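Local coordinates for putative hemin storage protein (Bordetella bronchiseptica, PDB 6AU1) that cleaves deacetylated poly-beta-1,6-N-acetyl-D-glucosamine, a biofilm polysaccharide, through the glycoside hydrolase domain that makes up this chain, at residues Ile58-Phe63 and Pro69-Leu74; Asp13-Tyr18 and Ala50-Asp55; Ala237-Asp242 and Ala247-Ser252. One frame throughout, in Å; residues are numbered along the deposited sequence.

Contact 1: residues Ile58-Phe63 and Pro69-Leu74. With SO4 (sulfate ion), chain C.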
loop_
_atom_site.group_PDB
_atom_site.type_symbol
_atom_site.label_atom_id
_atom_site.label_comp_id
_atom_site.label_asym_id
_atom_site.label_seq_id
_atom_site.Cartn_x
_atom_site.Cartn_y
_atom_site.Cartn_z
ATOM N N ILE A 58 -12.639 -4.282 4.389
ATOM C CA ILE A 58 -12.079 -5.561 3.930
ATOM C C ILE A 58 -12.618 -6.689 4.807
ATOM O O ILE A 58 -12.109 -6.939 5.901
ATOM C CB ILE A 58 -10.522 -5.561 3.954
ATOM C CG1 ILE A 58 -9.932 -4.308 3.287
ATOM C CG2 ILE A 58 -9.958 -6.864 3.306
ATOM C CD1 ILE A 58 -10.520 -3.960 1.912
ATOM N N THR A 59 -13.654 -7.362 4.323
ATOM C CA THR A 59 -14.247 -8.475 5.065
ATOM C C THR A 59 -13.721 -9.834 4.602
ATOM O O THR A 59 -13.926 -10.835 5.284
ATOM C CB THR A 59 -15.778 -8.497 4.928
ATOM O OG1 THR A 59 -16.129 -8.499 3.535
ATOM C CG2 THR A 59 -16.417 -7.274 5.623
ATOM N N GLU A 60 -13.079 -9.872 3.437
ATOM C CA GLU A 60 -12.635 -11.138 2.844
ATOM C C GLU A 60 -11.250 -10.991 2.239
ATOM O O GLU A 60 -10.867 -9.894 1.818
ATOM C CB GLU A 60 -13.612 -11.607 1.766
ATOM C CG GLU A 60 -15.031 -11.843 2.263
ATOM C CD GLU A 60 -15.931 -12.403 1.179
ATOM O OE1 GLU A 60 -15.759 -12.024 0.002
ATOM O OE2 GLU A 60 -16.814 -13.215 1.506
ATOM N N VAL A 61 -10.497 -12.093 2.192
ATOM C CA VAL A 61 -9.188 -12.069 1.542
ATOM C C VAL A 61 -9.078 -13.224 0.550
ATOM O O VAL A 61 -10.031 -13.977 0.354
ATOM C CB VAL A 61 -8.028 -12.135 2.558
ATOM C CG1 VAL A 61 -7.944 -10.843 3.375
ATOM C CG2 VAL A 61 -8.198 -13.346 3.483
ATOM N N TYR A 62 -7.918 -13.340 -0.093
ATOM C CA TYR A 62 -7.758 -14.339 -1.158
ATOM C C TYR A 62 -6.797 -15.461 -0.770
ATOM O O TYR A 62 -6.124 -16.051 -1.615
ATOM C CB TYR A 62 -7.283 -13.651 -2.442
ATOM C CG TYR A 62 -8.343 -12.793 -3.136
ATOM C CD1 TYR A 62 -9.468 -13.381 -3.711
ATOM C CD2 TYR A 62 -8.203 -11.407 -3.233
ATOM C CE1 TYR A 62 -10.435 -12.612 -4.349
ATOM C CE2 TYR A 62 -9.158 -10.628 -3.886
ATOM C CZ TYR A 62 -10.266 -11.239 -4.439
ATOM O OH TYR A 62 -11.218 -10.483 -5.088
ATOM N N PHE A 63 -6.737 -15.764 0.522
ATOM C CA PHE A 63 -5.886 -16.851 1.018
ATOM C C PHE A 63 -6.512 -17.401 2.302
ATOM O O PHE A 63 -7.192 -16.667 3.024
ATOM C CB PHE A 63 -4.446 -16.359 1.270
ATOM C CG PHE A 63 -4.358 -15.224 2.264
ATOM C CD1 PHE A 63 -4.517 -13.911 1.843
ATOM C CD2 PHE A 63 -4.131 -15.474 3.612
ATOM C CE1 PHE A 63 -4.464 -12.848 2.750
ATOM C CE2 PHE A 63 -4.070 -14.412 4.534
ATOM C CZ PHE A 63 -4.228 -13.100 4.091
ATOM N N PRO A 69 -13.115 -14.635 6.248
ATOM C CA PRO A 69 -13.537 -15.536 5.170
ATOM C C PRO A 69 -12.705 -15.321 3.917
ATOM O O PRO A 69 -12.168 -14.241 3.670
ATOM C CB PRO A 69 -14.997 -15.145 4.920
ATOM C CG PRO A 69 -15.438 -14.461 6.158
ATOM C CD PRO A 69 -14.225 -13.802 6.744
ATOM N N MET A 70 -12.595 -16.375 3.129
ATOM C CA MET A 70 -11.862 -16.320 1.885
ATOM C C MET A 70 -12.862 -16.141 0.733
ATOM O O MET A 70 -13.820 -16.921 0.609
ATOM C CB MET A 70 -11.039 -17.611 1.748
ATOM C CG MET A 70 -10.087 -17.678 0.604
ATOM S SD MET A 70 -9.026 -19.148 0.721
ATOM C CE MET A 70 -10.205 -20.443 1.018
ATOM N N ARG A 71 -12.663 -15.107 -0.087
ATOM C CA ARG A 71 -13.512 -14.886 -1.256
ATOM C C ARG A 71 -13.215 -15.919 -2.331
ATOM O O ARG A 71 -14.105 -16.386 -3.039
ATOM C CB ARG A 71 -13.312 -13.477 -1.835
ATOM C CG ARG A 71 -14.344 -13.139 -2.913
ATOM C CD ARG A 71 -14.170 -11.729 -3.450
ATOM N NE ARG A 71 -15.314 -11.314 -4.259
ATOM C CZ ARG A 71 -15.246 -10.438 -5.257
ATOM N NH1 ARG A 71 -14.074 -9.899 -5.595
ATOM N NH2 ARG A 71 -16.347 -10.110 -5.923
ATOM N N ALA A 72 -11.936 -16.243 -2.456
ATOM C CA ALA A 72 -11.466 -17.276 -3.377
ATOM C C ALA A 72 -10.065 -17.644 -2.953
ATOM O O ALA A 72 -9.324 -16.788 -2.466
ATOM C CB ALA A 72 -11.481 -16.785 -4.825
ATOM N N ASP A 73 -9.684 -18.904 -3.139
ATOM C CA ASP A 73 -8.311 -19.300 -2.842
ATOM C C ASP A 73 -7.457 -19.001 -4.065
ATOM O O ASP A 73 -7.241 -19.876 -4.912
ATOM C CB ASP A 73 -8.238 -20.787 -2.472
ATOM C CG ASP A 73 -6.937 -21.159 -1.791
ATOM O OD1 ASP A 73 -5.997 -20.333 -1.777
ATOM O OD2 ASP A 73 -6.846 -22.295 -1.270
ATOM N N LEU A 74 -6.969 -17.766 -4.161
ATOM C CA LEU A 74 -6.501 -17.270 -5.446
ATOM C C LEU A 74 -5.096 -16.694 -5.394
ATOM O O LEU A 74 -4.372 -16.746 -6.386
ATOM C CB LEU A 74 -7.484 -16.209 -5.967
ATOM C CG LEU A 74 -7.321 -15.644 -7.373
ATOM C CD1 LEU A 74 -7.296 -16.758 -8.407
ATOM C CD2 LEU A 74 -8.483 -14.681 -7.657
HETATM S S SO4 C . -18.867 -12.782 -4.752
HETATM O O1 SO4 C . -17.727 -13.058 -3.879
HETATM O O2 SO4 C . -18.778 -11.417 -5.266
HETATM O O3 SO4 C . -20.107 -12.925 -3.977
HETATM O O4 SO4 C . -18.880 -13.713 -5.875
HETATM O O HOH W 1 -4.181 -18.172 -1.726
#
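R71 is held on two edges at once: its NH1 donates to the Y62 hydroxyl while NE and NH2 grip a sulfate ion, probably left from crystallisation. R71 NH1 lies 3.0 Å from Y62 OH, and that oxygen lies close to the guanidinium plane, so the bond is made at the edge. On the other side R71 NE reaches sulfate O1 at 3.0 Å, and R71 NH2 reaches sulfate O2 at 2.8 Å in an almost straight bond (175°). The arm gets there by running out extended from CG to NE, with CG anti to the backbone N (chi1 -171°). It lies alongside the Y62 ring and points the same way, the ring and guanidinium planes 44° apart. E60 crosses this arm at about a right angle; its OE1 meets the aliphatic CB of R71 at 3.4 Å, and the charged groups stay too far apart for a salt bridge.

The backbones are tied by a single parallel bridge, V61 with M70: V61 N donates to P69 O (3.1 Å) and R71 N to V61 O (2.9 Å). Further on, L74 N bonds to Y62 O at 3.2 Å, while A72 O meets the Y62 ring at its edge. M70 SD rests against the carbonyl carbon of F63.

Both segments belong to the long loop between strand 43-47 and helix 75-86, where L74 takes the N-cap position. Y62 OH also bonds to D15; Y62 and L74 pack on helix 14-17, and F63 on helix 135-151.

Contact 2: residues Asp13-Tyr18 and Ala50-Asp55. With SO4 (sulfate ion), chain C.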
loop_
_atom_site.group_PDB
_atom_site.type_symbol
_atom_site.label_atom_id
_atom_site.label_comp_id
_atom_site.label_asym_id
_atom_site.label_seq_id
_atom_site.Cartn_x
_atom_site.Cartn_y
_atom_site.Cartn_z
ATOM N N ASP A 13 -4.820 -5.983 -9.287
ATOM C CA ASP A 13 -5.978 -6.318 -8.466
ATOM C C ASP A 13 -6.421 -7.749 -8.696
ATOM O O ASP A 13 -6.753 -8.110 -9.821
ATOM C CB ASP A 13 -7.156 -5.386 -8.781
ATOM C CG ASP A 13 -6.830 -3.946 -8.542
ATOM O OD1 ASP A 13 -6.776 -3.549 -7.354
ATOM O OD2 ASP A 13 -6.639 -3.203 -9.535
ATOM N N LEU A 14 -6.431 -8.562 -7.642
ATOM C CA LEU A 14 -7.092 -9.867 -7.734
ATOM C C LEU A 14 -8.600 -9.678 -7.901
ATOM O O LEU A 14 -9.296 -10.589 -8.361
ATOM C CB LEU A 14 -6.807 -10.724 -6.507
ATOM C CG LEU A 14 -5.917 -11.940 -6.776
ATOM C CD1 LEU A 14 -4.670 -11.497 -7.459
ATOM C CD2 LEU A 14 -5.578 -12.710 -5.512
ATOM N N ASP A 15 -9.115 -8.514 -7.499
ATOM C CA ASP A 15 -10.524 -8.198 -7.735
ATOM C C ASP A 15 -10.843 -8.193 -9.238
ATOM O O ASP A 15 -11.987 -8.393 -9.626
ATOM C CB ASP A 15 -10.908 -6.841 -7.120
ATOM C CG ASP A 15 -10.848 -6.840 -5.599
ATOM O OD1 ASP A 15 -11.017 -7.917 -4.986
ATOM O OD2 ASP A 15 -10.647 -5.752 -5.017
ATOM N N TYR A 16 -9.831 -7.964 -10.076
ATOM C CA TYR A 16 -10.025 -7.984 -11.529
ATOM C C TYR A 16 -9.971 -9.408 -12.088
ATOM O O TYR A 16 -10.523 -9.684 -13.157
ATOM C CB TYR A 16 -8.961 -7.150 -12.255
ATOM C CG TYR A 16 -9.100 -5.634 -12.246
ATOM C CD1 TYR A 16 -9.986 -4.971 -11.398
ATOM C CD2 TYR A 16 -8.311 -4.857 -13.104
ATOM C CE1 TYR A 16 -10.076 -3.581 -11.404
ATOM C CE2 TYR A 16 -8.405 -3.465 -13.117
ATOM C CZ TYR A 16 -9.280 -2.837 -12.268
ATOM O OH TYR A 16 -9.357 -1.456 -12.295
ATOM N N ILE A 17 -9.275 -10.292 -11.382
ATOM C CA ILE A 17 -9.132 -11.690 -11.807
ATOM C C ILE A 17 -10.342 -12.516 -11.386
ATOM O O ILE A 17 -10.861 -13.335 -12.164
ATOM C CB ILE A 17 -7.861 -12.332 -11.210
ATOM C CG1 ILE A 17 -6.616 -11.529 -11.616
ATOM C CG2 ILE A 17 -7.761 -13.827 -11.595
ATOM C CD1 ILE A 17 -5.332 -12.001 -10.961
ATOM N N TYR A 18 -10.770 -12.319 -10.139
ATOM C CA TYR A 18 -11.869 -13.099 -9.559
ATOM C C TYR A 18 -13.106 -13.149 -10.450
ATOM O O TYR A 18 -13.508 -12.133 -11.016
ATOM C CB TYR A 18 -12.279 -12.526 -8.187
ATOM C CG TYR A 18 -13.508 -13.233 -7.652
ATOM C CD1 TYR A 18 -13.406 -14.498 -7.101
ATOM C CD2 TYR A 18 -14.772 -12.661 -7.754
ATOM C CE1 TYR A 18 -14.526 -15.176 -6.638
ATOM C CE2 TYR A 18 -15.902 -13.332 -7.292
ATOM C CZ TYR A 18 -15.769 -14.587 -6.735
ATOM O OH TYR A 18 -16.879 -15.272 -6.275
ATOM N N ALA A 50 -9.555 -8.716 -0.654
ATOM C CA ALA A 50 -10.631 -8.358 -1.569
ATOM C C ALA A 50 -11.220 -6.996 -1.207
ATOM O O ALA A 50 -11.498 -6.724 -0.043
ATOM C CB ALA A 50 -11.714 -9.418 -1.556
ATOM N N ASP A 51 -11.404 -6.150 -2.212
ATOM C CA ASP A 51 -12.025 -4.836 -2.014
ATOM C C ASP A 51 -12.922 -4.486 -3.211
ATOM O O ASP A 51 -12.788 -3.402 -3.793
ATOM C CB ASP A 51 -10.926 -3.776 -1.799
ATOM C CG ASP A 51 -11.471 -2.401 -1.386
ATOM O OD1 ASP A 51 -12.607 -2.306 -0.893
ATOM O OD2 ASP A 51 -10.738 -1.409 -1.570
ATOM N N PRO A 52 -13.852 -5.388 -3.582
ATOM C CA PRO A 52 -14.592 -5.146 -4.829
ATOM C C PRO A 52 -15.489 -3.912 -4.786
ATOM O O PRO A 52 -15.796 -3.359 -5.841
ATOM C CB PRO A 52 -15.438 -6.418 -4.993
ATOM C CG PRO A 52 -15.591 -6.952 -3.613
ATOM C CD PRO A 52 -14.296 -6.632 -2.914
ATOM N N LYS A 53 -15.907 -3.487 -3.598
ATOM C CA LYS A 53 -16.764 -2.305 -3.495
ATOM C C LYS A 53 -15.954 -1.009 -3.520
ATOM O O LYS A 53 -16.508 0.071 -3.739
ATOM C CB LYS A 53 -17.622 -2.376 -2.229
ATOM C CG LYS A 53 -18.666 -3.486 -2.286
ATOM C CD LYS A 53 -19.576 -3.465 -1.075
ATOM C CE LYS A 53 -18.966 -4.196 0.102
ATOM N NZ LYS A 53 -19.856 -5.320 0.512
ATOM N N GLY A 54 -14.646 -1.121 -3.315
ATOM C CA GLY A 54 -13.761 0.025 -3.404
ATOM C C GLY A 54 -13.935 1.002 -2.259
ATOM O O GLY A 54 -13.599 2.179 -2.391
ATOM N N ASP A 55 -14.460 0.518 -1.135
ATOM C CA ASP A 55 -14.650 1.372 0.033
ATOM C C ASP A 55 -13.614 1.114 1.129
ATOM O O ASP A 55 -13.571 1.835 2.141
ATOM C CB ASP A 55 -16.080 1.205 0.600
ATOM C CG ASP A 55 -16.465 -0.265 0.900
ATOM O OD1 ASP A 55 -15.597 -1.175 0.853
ATOM O OD2 ASP A 55 -17.673 -0.507 1.198
HETATM S S SO4 C . -18.867 -12.782 -4.752
HETATM O O1 SO4 C . -17.727 -13.058 -3.879
HETATM O O2 SO4 C . -18.778 -11.417 -5.266
HETATM O O3 SO4 C . -20.107 -12.925 -3.977
HETATM O O4 SO4 C . -18.880 -13.713 -5.875
#
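Two loops that leave the C-terminal ends of adjacent parallel barrel strands, 8-12 and 43-47, are joined here by the carboxylate of D15 and the backbone N-H of D51. The hydrogen bond is shared unequally. D51 N lies 2.9 Å from D15 OD2, with an N-H...O angle of 145°, and 3.3 Å from D15 OD1, a weak second branch. D15 OD2 uses its syn lone pair, the one facing OD1, which explains why a single N-H can address both oxygens. The side chain leaves the short helix 14-17 with CG anti to its own carbonyl carbon (chi1 -66°), carrying the carboxylate across to the other loop. There D15 OD1 also lies against A50 CA at 3.5 Å, and the ring of P52 borders the group, P52 CD 4.1 Å from D15 OD1.

Each carboxylate oxygen has a further partner: D15 OD1 bonds to Y62 OH and D15 OD2 to Q47 NE2, so the group is fixed from several directions. D51 opens a type I turn closed by G54 N to D51 O at 3.0 Å, while its own carboxylate is engaged by G56 N. Y18 OH bonds to sulfate O4 at 2.6 Å, the ion meeting the ring edge.

Strand 8-12 pairs with both 43-47 and 332-335, closing a ring of parallel strands: a TIM barrel, the family's clan. D15 and D51 follow its first two strands, at the end where such barrels carry the active site.

Contact 3: residues Ala237-Asp242 and Ala247-Ser252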
loop_
_atom_site.group_PDB
_atom_site.type_symbol
_atom_site.label_atom_id
_atom_site.label_comp_id
_atom_site.label_asym_id
_atom_site.label_seq_id
_atom_site.Cartn_x
_atom_site.Cartn_y
_atom_site.Cartn_z
ATOM N N ALA A 237 1.512 11.410 -1.480
ATOM C CA ALA A 237 2.333 12.511 -1.981
ATOM C C ALA A 237 2.318 13.742 -1.077
ATOM O O ALA A 237 3.300 14.478 -1.037
ATOM C CB ALA A 237 1.889 12.900 -3.377
ATOM N N GLN A 238 1.214 14.002 -0.375
ATOM C CA GLN A 238 1.154 15.257 0.386
ATOM C C GLN A 238 2.263 15.358 1.466
ATOM O O GLN A 238 2.903 16.408 1.583
ATOM C CB GLN A 238 -0.248 15.451 1.005
ATOM C CG GLN A 238 -0.521 16.857 1.494
ATOM C CD GLN A 238 -1.964 17.076 1.955
ATOM O OE1 GLN A 238 -2.860 16.276 1.664
ATOM N NE2 GLN A 238 -2.191 18.174 2.675
ATOM N N PRO A 239 2.520 14.278 2.236
ATOM C CA PRO A 239 3.641 14.374 3.189
ATOM C C PRO A 239 5.017 14.623 2.551
ATOM O O PRO A 239 5.932 15.065 3.239
ATOM C CB PRO A 239 3.625 13.007 3.890
ATOM C CG PRO A 239 2.225 12.530 3.764
ATOM C CD PRO A 239 1.735 13.037 2.435
ATOM N N VAL A 240 5.164 14.333 1.261
ATOM C CA VAL A 240 6.407 14.614 0.551
ATOM C C VAL A 240 6.439 16.069 0.070
ATOM O O VAL A 240 7.419 16.789 0.280
ATOM C CB VAL A 240 6.575 13.662 -0.639
ATOM C CG1 VAL A 240 7.891 13.947 -1.388
ATOM C CG2 VAL A 240 6.500 12.214 -0.162
ATOM N N LEU A 241 5.352 16.509 -0.556
ATOM C CA LEU A 241 5.290 17.866 -1.103
ATOM C C LEU A 241 5.178 18.903 0.006
ATOM O O LEU A 241 5.697 20.013 -0.113
ATOM C CB LEU A 241 4.112 18.005 -2.067
ATOM C CG LEU A 241 4.251 17.196 -3.364
ATOM C CD1 LEU A 241 2.940 17.173 -4.143
ATOM C CD2 LEU A 241 5.374 17.761 -4.211
ATOM N N ASP A 242 4.499 18.528 1.084
ATOM C CA ASP A 242 4.260 19.441 2.199
ATOM C C ASP A 242 4.425 18.708 3.520
ATOM O O ASP A 242 3.448 18.222 4.095
ATOM C CB ASP A 242 2.866 20.052 2.101
ATOM C CG ASP A 242 2.593 21.052 3.203
ATOM O OD1 ASP A 242 3.567 21.574 3.794
ATOM O OD2 ASP A 242 1.405 21.310 3.478
ATOM N N ALA A 247 1.734 15.357 10.132
ATOM C CA ALA A 247 0.912 15.363 11.337
ATOM C C ALA A 247 -0.497 14.797 11.134
ATOM O O ALA A 247 -1.098 14.323 12.097
ATOM C CB ALA A 247 0.820 16.777 11.901
ATOM N N TRP A 248 -1.044 14.841 9.919
ATOM C CA TRP A 248 -2.381 14.261 9.753
ATOM C C TRP A 248 -2.415 13.118 8.744
ATOM O O TRP A 248 -3.490 12.688 8.321
ATOM C CB TRP A 248 -3.427 15.339 9.401
ATOM C CG TRP A 248 -3.151 16.200 8.212
ATOM C CD1 TRP A 248 -3.502 15.944 6.913
ATOM C CD2 TRP A 248 -2.492 17.476 8.207
ATOM N NE1 TRP A 248 -3.092 16.980 6.102
ATOM C CE2 TRP A 248 -2.471 17.932 6.873
ATOM C CE3 TRP A 248 -1.912 18.272 9.201
ATOM C CZ2 TRP A 248 -1.896 19.151 6.507
ATOM C CZ3 TRP A 248 -1.335 19.478 8.834
ATOM C CH2 TRP A 248 -1.330 19.902 7.497
ATOM N N TYR A 249 -1.236 12.609 8.395
ATOM C CA TYR A 249 -1.124 11.375 7.616
ATOM C C TYR A 249 -0.523 10.211 8.403
ATOM O O TYR A 249 -0.858 9.058 8.145
ATOM C CB TYR A 249 -0.274 11.607 6.361
ATOM C CG TYR A 249 -1.034 12.153 5.172
ATOM C CD1 TYR A 249 -1.295 13.514 5.055
ATOM C CD2 TYR A 249 -1.470 11.305 4.149
ATOM C CE1 TYR A 249 -1.977 14.023 3.962
ATOM C CE2 TYR A 249 -2.146 11.806 3.044
ATOM C CZ TYR A 249 -2.392 13.161 2.954
ATOM O OH TYR A 249 -3.072 13.675 1.869
ATOM N N GLY A 250 0.396 10.490 9.321
ATOM C CA GLY A 250 1.059 9.401 10.024
ATOM C C GLY A 250 2.046 8.675 9.119
ATOM O O GLY A 250 2.363 7.501 9.335
ATOM N N GLN A 251 2.531 9.389 8.106
ATOM C CA GLN A 251 3.535 8.875 7.170
ATOM C C GLN A 251 4.592 9.944 6.941
ATOM O O GLN A 251 4.311 11.122 7.105
ATOM C CB GLN A 251 2.904 8.490 5.833
ATOM C CG GLN A 251 1.734 7.518 5.918
ATOM C CD GLN A 251 1.231 7.132 4.546
ATOM O OE1 GLN A 251 1.482 7.825 3.568
ATOM N NE2 GLN A 251 0.516 6.015 4.465
ATOM N N SER A 252 5.791 9.535 6.530
ATOM C CA SER A 252 6.934 10.446 6.412
ATOM C C SER A 252 7.939 9.888 5.416
ATOM O O SER A 252 8.266 8.717 5.489
ATOM C CB SER A 252 7.614 10.639 7.772
ATOM O OG SER A 252 8.925 11.128 7.628
HETATM O O HOH W 2 -1.453 12.869 -0.577
#
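The short helix 238-241, bearing Q238 and P239, faces the end of the weakly bonded helix 246-249, where Y249 is the main partner. G250 then leaves helical geometry with a positive phi, and the chain runs on past P239, whose CA is 6.1 Å from that of S252. No backbone hydrogen bond links the segments, so side chains make the join.

The pyrrolidine of P239 lies over one face of the Y249 ring: CD is 3.8 Å from the ring centroid and only 4° off the normal, a well-centred CH-pi contact, while CG touches Y249 CG at 3.6 Å. Q238 is extended, with CG anti to the backbone N (chi1 -165°), and brings its OE1 to within 2.6 Å of Y249 OH, which donates the bond. A water oxygen donates to Y249 OH (3.0 Å) and accepts from Q238 N (2.9 Å). Two bonds thus fix the phenol end. Q238 NE2 lies 3.7 Å from W248 NE1 near the ring plane, a contact of two donors and not a hydrogen bond, with amide and indole planes 74° apart. Q251 O, buried against P239 CB, has no hydrogen-bonding partner in the model.

Around this, V240 packs on helix 277-290 and strand 230-235, Q251 bonds to Y236 N, and S252 takes the N-cap position of helix 253-259, its OG making a weak bond to E255 N.

Contacts 1 and 2 lie on the same side of the chain's centre, their own centres 10 Å apart, and share the loop between strand 43-47 and helix 75-86; E60 O also bonds to A50 N, and the same sulfate touches both. Contact 3, on the opposite side of the chain's centre, has its nearest atoms about 15 Å from either. Contacts 1 and 2 are partly buried and polar, contact 1 relying on a guanidinium and, alone of the three, on backbone-to-backbone bonds across its segments, contact 2 on one carboxylate over a much smaller interface. Contact 3 is buried and depends on ring packing plus one amide-hydroxyl bond joining two short helices.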